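Local coordinates for protein cytochrome c (Pseudomonas aeruginosa, PDB 6RTE) that oxidises dihydro-heme d1 in the last step of heme d1 biosynthesis, and joins a cytochrome c domain to an eight-bladed beta-propeller, at residues 447-461 against 464-478. Residues are numbered along the deposited sequence; the frame is centred on the assembly and turned at random.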
loop_
_atom_site.group_PDB
_atom_site.type_symbol
_atom_site.label_atom_id
_atom_site.label_comp_id
_atom_site.label_asym_id
_atom_site.label_seq_id
_atom_site.Cartn_x
_atom_site.Cartn_y
_atom_site.Cartn_z
ATOM N N LYS A 447 0.821 -22.371 5.253
ATOM C CA LYS A 447 1.348 -21.228 4.530
ATOM C C LYS A 447 0.613 -19.961 4.940
ATOM O O LYS A 447 -0.514 -19.996 5.440
ATOM C CB LYS A 447 1.226 -21.440 3.019
ATOM C CG LYS A 447 1.841 -22.746 2.571
ATOM C CD LYS A 447 2.120 -22.750 1.092
ATOM C CE LYS A 447 2.759 -24.056 0.690
ATOM N NZ LYS A 447 3.224 -24.002 -0.710
ATOM N N VAL A 448 1.275 -18.829 4.723
ATOM C CA VAL A 448 0.719 -17.555 5.157
ATOM C C VAL A 448 -0.487 -17.230 4.283
ATOM O O VAL A 448 -0.387 -17.157 3.053
ATOM C CB VAL A 448 1.783 -16.448 5.111
ATOM C CG1 VAL A 448 2.520 -16.477 3.798
ATOM C CG2 VAL A 448 1.152 -15.078 5.340
ATOM N N ALA A 449 -1.641 -17.062 4.921
ATOM C CA ALA A 449 -2.874 -16.670 4.256
ATOM C C ALA A 449 -3.251 -15.273 4.722
ATOM O O ALA A 449 -3.217 -14.981 5.920
ATOM C CB ALA A 449 -3.999 -17.658 4.567
ATOM N N GLY A 450 -3.606 -14.405 3.781
ATOM C CA GLY A 450 -3.973 -13.056 4.155
ATOM C C GLY A 450 -4.507 -12.225 3.015
ATOM O O GLY A 450 -4.130 -12.425 1.862
ATOM N N HIS A 451 -5.390 -11.285 3.354
ATOM C CA HIS A 451 -5.986 -10.308 2.450
ATOM C C HIS A 451 -7.143 -10.889 1.649
ATOM O O HIS A 451 -6.997 -11.914 0.972
ATOM C CB HIS A 451 -4.976 -9.717 1.473
ATOM C CG HIS A 451 -5.533 -8.571 0.687
ATOM N ND1 HIS A 451 -6.274 -8.747 -0.461
ATOM C CD2 HIS A 451 -5.495 -7.234 0.907
ATOM C CE1 HIS A 451 -6.651 -7.565 -0.928
ATOM N NE2 HIS A 451 -6.189 -6.636 -0.116
ATOM N N VAL A 452 -8.280 -10.204 1.696
ATOM C CA VAL A 452 -9.519 -10.660 1.080
ATOM C C VAL A 452 -10.094 -9.515 0.258
ATOM O O VAL A 452 -10.152 -8.373 0.733
ATOM C CB VAL A 452 -10.528 -11.134 2.143
ATOM C CG1 VAL A 452 -11.877 -11.485 1.507
ATOM C CG2 VAL A 452 -9.960 -12.322 2.922
ATOM N N GLU A 453 -10.502 -9.818 -0.969
ATOM C CA GLU A 453 -11.257 -8.899 -1.813
ATOM C C GLU A 453 -12.434 -9.663 -2.409
ATOM O O GLU A 453 -12.336 -10.867 -2.655
ATOM C CB GLU A 453 -10.379 -8.310 -2.928
ATOM C CG GLU A 453 -11.041 -7.221 -3.760
ATOM C CD GLU A 453 -11.004 -5.865 -3.090
ATOM O OE1 GLU A 453 -10.727 -5.812 -1.875
ATOM O OE2 GLU A 453 -11.239 -4.854 -3.776
ATOM N N PHE A 454 -13.546 -8.959 -2.626
ATOM C CA PHE A 454 -14.760 -9.551 -3.171
ATOM C C PHE A 454 -14.984 -9.133 -4.621
ATOM O O PHE A 454 -14.457 -8.121 -5.089
ATOM C CB PHE A 454 -15.994 -9.140 -2.348
ATOM C CG PHE A 454 -15.944 -9.570 -0.910
ATOM C CD1 PHE A 454 -15.362 -8.754 0.046
ATOM C CD2 PHE A 454 -16.493 -10.776 -0.517
ATOM C CE1 PHE A 454 -15.310 -9.140 1.371
ATOM C CE2 PHE A 454 -16.450 -11.175 0.816
ATOM C CZ PHE A 454 -15.858 -10.353 1.760
ATOM N N THR A 455 -15.785 -9.932 -5.326
ATOM C CA THR A 455 -16.385 -9.491 -6.580
ATOM C C THR A 455 -17.304 -8.303 -6.314
ATOM O O THR A 455 -17.710 -8.040 -5.177
ATOM C CB THR A 455 -17.191 -10.610 -7.234
ATOM O OG1 THR A 455 -18.100 -11.169 -6.273
ATOM C CG2 THR A 455 -16.281 -11.708 -7.773
ATOM N N ARG A 456 -17.657 -7.591 -7.388
ATOM C CA ARG A 456 -18.424 -6.358 -7.213
ATOM C C ARG A 456 -19.757 -6.626 -6.522
ATOM O O ARG A 456 -20.215 -5.796 -5.731
ATOM C CB ARG A 456 -18.635 -5.661 -8.562
ATOM C CG ARG A 456 -19.423 -6.461 -9.592
ATOM C CD ARG A 456 -19.542 -5.708 -10.918
ATOM N NE ARG A 456 -20.212 -4.413 -10.767
ATOM C CZ ARG A 456 -20.936 -3.823 -11.716
ATOM N NH1 ARG A 456 -21.101 -4.405 -12.898
ATOM N NH2 ARG A 456 -21.507 -2.650 -11.482
ATOM N N ASP A 457 -20.374 -7.779 -6.779
ATOM C CA ASP A 457 -21.644 -8.139 -6.153
ATOM C C ASP A 457 -21.473 -8.949 -4.870
ATOM O O ASP A 457 -22.478 -9.362 -4.277
ATOM C CB ASP A 457 -22.516 -8.924 -7.143
ATOM C CG ASP A 457 -21.930 -10.285 -7.490
ATOM O OD1 ASP A 457 -20.800 -10.583 -7.042
ATOM O OD2 ASP A 457 -22.599 -11.062 -8.208
ATOM N N GLY A 458 -20.239 -9.190 -4.428
ATOM C CA GLY A 458 -20.006 -9.879 -3.172
ATOM C C GLY A 458 -20.232 -11.371 -3.190
ATOM O O GLY A 458 -20.148 -12.004 -2.128
ATOM N N ARG A 459 -20.513 -11.963 -4.355
ATOM C CA ARG A 459 -20.789 -13.394 -4.416
ATOM C C ARG A 459 -19.549 -14.251 -4.182
ATOM O O ARG A 459 -19.683 -15.406 -3.759
ATOM C CB ARG A 459 -21.401 -13.764 -5.769
ATOM C CG ARG A 459 -22.898 -13.507 -5.878
ATOM C CD ARG A 459 -23.441 -14.067 -7.193
ATOM N NE ARG A 459 -22.749 -13.493 -8.349
ATOM C CZ ARG A 459 -22.539 -14.127 -9.501
ATOM N NH1 ARG A 459 -21.892 -13.508 -10.483
ATOM N NH2 ARG A 459 -22.957 -15.379 -9.673
ATOM N N TYR A 460 -18.353 -13.725 -4.449
ATOM C CA TYR A 460 -17.124 -14.491 -4.289
ATOM C C TYR A 460 -16.081 -13.663 -3.556
ATOM O O TYR A 460 -16.042 -12.438 -3.671
ATOM C CB TYR A 460 -16.556 -14.942 -5.639
ATOM C CG TYR A 460 -17.487 -15.834 -6.420
ATOM C CD1 TYR A 460 -17.547 -17.196 -6.166
ATOM C CD2 TYR A 460 -18.309 -15.313 -7.410
ATOM C CE1 TYR A 460 -18.402 -18.017 -6.879
ATOM C CE2 TYR A 460 -19.164 -16.125 -8.128
ATOM C CZ TYR A 460 -19.204 -17.474 -7.858
ATOM O OH TYR A 460 -20.053 -18.290 -8.568
ATOM N N ALA A 461 -15.227 -14.359 -2.803
ATOM C CA ALA A 461 -14.133 -13.748 -2.064
ATOM C C ALA A 461 -12.819 -14.345 -2.546
ATOM O O ALA A 461 -12.721 -15.554 -2.766
ATOM C CB ALA A 461 -14.295 -13.966 -0.554
ATOM N N SER A 464 -5.466 -14.602 -0.658
ATOM C CA SER A 464 -4.084 -14.732 -1.103
ATOM C C SER A 464 -3.301 -15.652 -0.177
ATOM O O SER A 464 -3.285 -15.450 1.045
ATOM C CB SER A 464 -3.404 -13.363 -1.167
ATOM O OG SER A 464 -3.893 -12.584 -2.242
ATOM N N VAL A 465 -2.643 -16.652 -0.758
ATOM C CA VAL A 465 -1.637 -17.447 -0.059
ATOM C C VAL A 465 -0.281 -16.843 -0.407
ATOM O O VAL A 465 0.193 -16.976 -1.543
ATOM C CB VAL A 465 -1.712 -18.930 -0.446
ATOM C CG1 VAL A 465 -0.630 -19.727 0.283
ATOM C CG2 VAL A 465 -3.086 -19.489 -0.131
ATOM N N TRP A 466 0.338 -16.168 0.569
ATOM C CA TRP A 466 1.544 -15.366 0.346
ATOM C C TRP A 466 2.769 -16.278 0.409
ATOM O O TRP A 466 3.532 -16.290 1.377
ATOM C CB TRP A 466 1.664 -14.258 1.390
ATOM C CG TRP A 466 0.589 -13.214 1.412
ATOM C CD1 TRP A 466 -0.756 -13.409 1.568
ATOM C CD2 TRP A 466 0.782 -11.798 1.323
ATOM N NE1 TRP A 466 -1.413 -12.198 1.559
ATOM C CE2 TRP A 466 -0.492 -11.195 1.410
ATOM C CE3 TRP A 466 1.907 -10.982 1.166
ATOM C CZ2 TRP A 466 -0.669 -9.814 1.347
ATOM C CZ3 TRP A 466 1.728 -9.613 1.100
ATOM C CH2 TRP A 466 0.451 -9.043 1.195
ATOM N N ASP A 467 2.978 -17.042 -0.658
ATOM C CA ASP A 467 4.048 -18.033 -0.659
ATOM C C ASP A 467 4.624 -18.139 -2.063
ATOM O O ASP A 467 3.927 -17.904 -3.052
ATOM C CB ASP A 467 3.525 -19.387 -0.169
ATOM C CG ASP A 467 4.636 -20.398 0.066
ATOM O OD1 ASP A 467 5.073 -21.034 -0.914
ATOM O OD2 ASP A 467 5.075 -20.549 1.230
ATOM N N ARG A 468 5.915 -18.477 -2.143
ATOM C CA ARG A 468 6.517 -18.742 -3.446
ATOM C C ARG A 468 5.676 -19.754 -4.211
ATOM O O ARG A 468 5.439 -19.603 -5.417
ATOM C CB ARG A 468 7.950 -19.242 -3.282
ATOM N N ASP A 469 5.203 -20.782 -3.513
ATOM C CA ASP A 469 4.207 -21.711 -4.039
ATOM C C ASP A 469 2.816 -21.296 -3.559
ATOM O O ASP A 469 2.096 -22.048 -2.901
ATOM C CB ASP A 469 4.551 -23.134 -3.606
ATOM C CG ASP A 469 3.788 -24.192 -4.379
ATOM O OD1 ASP A 469 4.426 -24.919 -5.171
ATOM O OD2 ASP A 469 2.556 -24.304 -4.198
ATOM N N GLY A 470 2.448 -20.054 -3.892
ATOM C CA GLY A 470 1.223 -19.455 -3.418
ATOM C C GLY A 470 0.092 -19.565 -4.423
ATOM O O GLY A 470 0.195 -20.233 -5.455
ATOM N N ALA A 471 -1.009 -18.880 -4.112
ATOM C CA ALA A 471 -2.220 -19.029 -4.907
ATOM C C ALA A 471 -3.210 -17.919 -4.599
ATOM O O ALA A 471 -3.255 -17.392 -3.484
ATOM C CB ALA A 471 -2.887 -20.388 -4.656
ATOM N N LEU A 472 -3.995 -17.578 -5.620
ATOM C CA LEU A 472 -5.234 -16.822 -5.476
ATOM C C LEU A 472 -6.369 -17.843 -5.387
ATOM O O LEU A 472 -6.624 -18.573 -6.351
ATOM C CB LEU A 472 -5.410 -15.886 -6.670
ATOM C CG LEU A 472 -6.476 -14.794 -6.656
ATOM C CD1 LEU A 472 -6.251 -13.844 -5.512
ATOM C CD2 LEU A 472 -6.460 -14.036 -7.984
ATOM N N VAL A 473 -7.034 -17.912 -4.233
ATOM C CA VAL A 473 -8.065 -18.915 -3.979
ATOM C C VAL A 473 -9.422 -18.232 -3.964
ATOM O O VAL A 473 -9.653 -17.304 -3.170
ATOM C CB VAL A 473 -7.822 -19.662 -2.656
ATOM C CG1 VAL A 473 -8.718 -20.905 -2.578
ATOM C CG2 VAL A 473 -6.362 -20.037 -2.523
ATOM N N VAL A 474 -10.321 -18.699 -4.834
ATOM C CA VAL A 474 -11.655 -18.129 -4.995
ATOM C C VAL A 474 -12.628 -18.944 -4.156
ATOM O O VAL A 474 -12.646 -20.177 -4.237
ATOM C CB VAL A 474 -12.084 -18.118 -6.472
ATOM C CG1 VAL A 474 -13.441 -17.413 -6.651
ATOM C CG2 VAL A 474 -11.016 -17.449 -7.327
ATOM N N TYR A 475 -13.440 -18.253 -3.356
ATOM C CA TYR A 475 -14.423 -18.870 -2.483
ATOM C C TYR A 475 -15.807 -18.314 -2.781
ATOM O O TYR A 475 -15.961 -17.114 -3.023
ATOM C CB TYR A 475 -14.113 -18.606 -1.005
ATOM C CG TYR A 475 -12.955 -19.386 -0.436
ATOM C CD1 TYR A 475 -11.648 -18.963 -0.626
ATOM C CD2 TYR A 475 -13.172 -20.527 0.321
ATOM C CE1 TYR A 475 -10.586 -19.668 -0.095
ATOM C CE2 TYR A 475 -12.114 -21.238 0.858
ATOM C CZ TYR A 475 -10.825 -20.801 0.645
ATOM O OH TYR A 475 -9.770 -21.502 1.175
ATOM N N ASP A 476 -16.809 -19.185 -2.746
ATOM C CA ASP A 476 -18.194 -18.733 -2.713
ATOM C C ASP A 476 -18.451 -18.063 -1.367
ATOM O O ASP A 476 -18.313 -18.700 -0.315
ATOM C CB ASP A 476 -19.140 -19.913 -2.933
ATOM C CG ASP A 476 -20.588 -19.484 -3.101
ATOM O OD1 ASP A 476 -21.053 -18.616 -2.333
ATOM O OD2 ASP A 476 -21.265 -20.025 -4.006
ATOM N N ALA A 477 -18.814 -16.779 -1.396
ATOM C CA ALA A 477 -18.857 -15.983 -0.174
ATOM C C ALA A 477 -19.983 -16.394 0.766
ATOM O O ALA A 477 -19.923 -16.063 1.954
ATOM C CB ALA A 477 -18.994 -14.499 -0.521
ATOM N N HIS A 478 -21.004 -17.093 0.272
ATOM C CA HIS A 478 -22.110 -17.541 1.111
ATOM C C HIS A 478 -21.987 -19.010 1.504
ATOM O O HIS A 478 -22.068 -19.339 2.690
ATOM C CB HIS A 478 -23.440 -17.291 0.392
ATOM C CG HIS A 478 -23.712 -15.840 0.136
ATOM N ND1 HIS A 478 -24.158 -14.983 1.120
ATOM C CD2 HIS A 478 -23.585 -15.093 -0.985
ATOM C CE1 HIS A 478 -24.300 -13.771 0.614
ATOM N NE2 HIS A 478 -23.959 -13.811 -0.662
#
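Trp466 turns its CG away from its own carbonyl carbon (chi1 -63°), and with chi2 at 57° this brings the N-H edge of the indole to Gly450 O. Trp466 NE1 donates to Gly450 O at 2.7 Å; the oxygen sits in the indole plane, yet the N-H reaches it from above the carbonyl plane. Trp466 N donates to Val448 O and Gly450 N to Ser464 O, holding the two strand ends together, while the NE1 bond fixes the rotation of the indole. Further along, Lys447 swings CG beside its backbone N (chi1 -53°) and then runs extended, crossing Asp467 at about a right angle. Lys447 NZ donates to Asp469 O at 3.1 Å and makes longer salt bridges to both aspartates, tying down the turn between strands 460-465 and 470-476, where Asp467 OD1 also accepts from Asp469 N in an Asx turn. At the other end Ala461 and Tyr475 exchange two backbone bonds, and Ala477 N donates to Arg459 O at 2.9 Å, which brings its CB close to Gly458 O. These consecutive hairpins of strands 449-454, 460-465 and 470-476 belong to one four-stranded propeller blade; strand 482-488 completes it, while Ser464 and His451 reach Ser492 and Lys494 on strand 491-496 of the next sheet.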